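Local coordinates for protein beta-fructofuranosidase (PDB 3WPU) that belongs to the levansucrase/invertase family of the beta-fructosidase clan, whose members are built around a five-bladed beta-propeller, at residues W28-A33 / Y289-D294. Sequence-based numbering, arbitrary orientation.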
loop_
_atom_site.group_PDB
_atom_site.type_symbol
_atom_site.label_atom_id
_atom_site.label_comp_id
_atom_site.label_asym_id
_atom_site.label_seq_id
_atom_site.Cartn_x
_atom_site.Cartn_y
_atom_site.Cartn_z
ATOM N N TRP A 28 4.957 13.707 -11.577
ATOM C CA TRP A 28 6.269 13.298 -11.099
ATOM C C TRP A 28 7.128 13.299 -12.349
ATOM O O TRP A 28 6.953 12.440 -13.208
ATOM C CB TRP A 28 6.207 11.905 -10.483
ATOM C CG TRP A 28 7.482 11.413 -9.896
ATOM C CD1 TRP A 28 8.533 12.167 -9.461
ATOM C CD2 TRP A 28 7.843 10.041 -9.629
ATOM N NE1 TRP A 28 9.533 11.354 -8.983
ATOM C CE2 TRP A 28 9.101 10.058 -9.022
ATOM C CE3 TRP A 28 7.178 8.820 -9.777
ATOM C CZ2 TRP A 28 9.753 8.893 -8.637
ATOM C CZ3 TRP A 28 7.850 7.664 -9.422
ATOM C CH2 TRP A 28 9.087 7.721 -8.821
ATOM N N THR A 29 7.962 14.324 -12.500
ATOM C CA THR A 29 8.549 14.599 -13.815
ATOM C C THR A 29 9.837 13.821 -14.013
ATOM O O THR A 29 10.399 13.309 -13.065
ATOM C CB THR A 29 8.876 16.082 -14.013
ATOM O OG1 THR A 29 9.947 16.460 -13.136
ATOM C CG2 THR A 29 7.653 16.962 -13.721
ATOM N N ARG A 30 10.349 13.803 -15.248
ATOM C CA ARG A 30 11.664 13.198 -15.505
ATOM C C ARG A 30 12.776 13.968 -14.781
ATOM O O ARG A 30 13.687 13.366 -14.249
ATOM C CB ARG A 30 11.931 13.109 -17.008
ATOM C CG ARG A 30 11.053 12.075 -17.688
ATOM C CD ARG A 30 11.389 11.873 -19.163
ATOM N NE ARG A 30 12.759 11.449 -19.447
ATOM C CZ ARG A 30 13.172 10.187 -19.499
ATOM N NH1 ARG A 30 12.339 9.186 -19.238
ATOM N NH2 ARG A 30 14.436 9.921 -19.797
ATOM N N ALA A 31 12.668 15.297 -14.717
ATOM C CA ALA A 31 13.622 16.121 -13.998
ATOM C C ALA A 31 13.629 15.737 -12.515
ATOM O O ALA A 31 14.700 15.604 -11.907
ATOM C CB ALA A 31 13.272 17.596 -14.172
ATOM N N ASP A 32 12.442 15.527 -11.955
ATOM C CA ASP A 32 12.282 15.098 -10.547
ATOM C C ASP A 32 12.959 13.725 -10.372
ATOM O O ASP A 32 13.799 13.536 -9.500
ATOM C CB ASP A 32 10.784 15.002 -10.167
ATOM C CG ASP A 32 10.073 16.370 -10.078
ATOM O OD1 ASP A 32 10.741 17.415 -9.919
ATOM O OD2 ASP A 32 8.818 16.353 -10.121
ATOM N N ALA A 33 12.584 12.783 -11.219
ATOM C CA ALA A 33 13.063 11.423 -11.089
ATOM C C ALA A 33 14.576 11.337 -11.270
ATOM O O ALA A 33 15.234 10.444 -10.689
ATOM C CB ALA A 33 12.316 10.508 -12.070
ATOM N N TYR A 289 21.046 20.181 -18.745
ATOM C CA TYR A 289 20.725 18.743 -18.655
ATOM C C TYR A 289 19.351 18.378 -19.229
ATOM O O TYR A 289 18.951 17.212 -19.206
ATOM C CB TYR A 289 20.832 18.265 -17.193
ATOM C CG TYR A 289 22.243 18.270 -16.684
ATOM C CD1 TYR A 289 23.081 17.179 -16.888
ATOM C CD2 TYR A 289 22.766 19.378 -16.043
ATOM C CE1 TYR A 289 24.382 17.190 -16.443
ATOM C CE2 TYR A 289 24.066 19.399 -15.593
ATOM C CZ TYR A 289 24.866 18.299 -15.791
ATOM O OH TYR A 289 26.164 18.315 -15.334
ATOM N N ALA A 290 18.594 19.366 -19.701
ATOM C CA ALA A 290 17.277 19.097 -20.266
ATOM C C ALA A 290 17.313 18.131 -21.444
ATOM O O ALA A 290 18.290 18.095 -22.228
ATOM C CB ALA A 290 16.609 20.405 -20.665
ATOM N N GLU A 291 16.262 17.321 -21.550
ATOM C CA GLU A 291 16.046 16.444 -22.705
ATOM C C GLU A 291 15.028 17.087 -23.607
ATOM O O GLU A 291 14.264 17.947 -23.171
ATOM C CB GLU A 291 15.481 15.088 -22.274
ATOM C CG GLU A 291 16.303 14.349 -21.239
ATOM C CD GLU A 291 15.537 13.171 -20.691
ATOM O OE1 GLU A 291 14.590 13.392 -19.893
ATOM O OE2 GLU A 291 15.904 12.022 -21.024
ATOM N N THR A 292 14.983 16.668 -24.863
ATOM C CA THR A 292 13.925 17.152 -25.732
ATOM C C THR A 292 12.733 16.200 -25.703
ATOM O O THR A 292 12.895 14.990 -25.498
ATOM C CB THR A 292 14.399 17.357 -27.188
ATOM O OG1 THR A 292 14.599 16.085 -27.831
ATOM C CG2 THR A 292 15.694 18.158 -27.210
ATOM N N VAL A 293 11.547 16.764 -25.903
ATOM C CA VAL A 293 10.321 15.993 -26.040
ATOM C C VAL A 293 10.476 14.923 -27.127
ATOM O O VAL A 293 10.131 13.745 -26.911
ATOM C CB VAL A 293 9.093 16.915 -26.304
ATOM C CG1 VAL A 293 7.896 16.120 -26.805
ATOM C CG2 VAL A 293 8.710 17.691 -25.045
ATOM N N ASP A 294 11.027 15.304 -28.280
ATOM C CA ASP A 294 11.230 14.323 -29.356
ATOM C C ASP A 294 12.134 13.159 -28.941
ATOM O O ASP A 294 11.816 11.999 -29.224
ATOM C CB ASP A 294 11.786 14.990 -30.631
ATOM C CG ASP A 294 10.780 15.906 -31.313
ATOM O OD1 ASP A 294 9.574 15.871 -31.002
ATOM O OD2 ASP A 294 11.217 16.663 -32.213
#
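Arg30 and Glu291 meet edge to edge, the carboxylate lying at the NE and NH2 side of the guanidinium, with the two planes nearly coplanar at 25° apart. Within 28-33, Ala33 CB lies 4.0 Å above the plane of the Trp28 ring, toward its rim. NE of Arg30 gives its hydrogen to OE1 of Glu291 at 2.7 Å along an almost straight line, with OE1 within the guanidinium plane. NH2 of Arg30 reaches OE2 of Glu291 at 2.8 Å on a more bent path, 156° at the hydrogen, and uses the syn lone pair of that oxygen. Arg30 grips side-on, NE and NH2 each taking one oxygen, which restrains the rotation of the carboxylate. The side chains cross at about a right angle: Glu291 runs extended beyond CG, while the bend of Arg30 at chi3 (59°) presents its NE edge to the acid. NH1 also donates to Cys332 O and NH2 to Ala362 O, so every nitrogen of this buried group has an acceptor; OE1 of Glu291 is also hydrogen-bonded to Tyr283 OH. At the start of helix 30-38, Thr29, the N-cap, accepts from Asp32 N through OG1 at 2.9 Å, and Thr29 N returns a 3.2 Å bond to Asp32 OD2, meeting it from above the carboxylate plane. Thr292 is likewise an N-cap, its OG1 bonded to Asp295 N, so each partner of the ion pair stands beside a capped helix start. The contact is a bidentate, side-on arginine–carboxylate salt bridge, set beside the Thr29-Asp32 capping box, joining the first turn of helix 30-38 to the loop leading into helix 293-297.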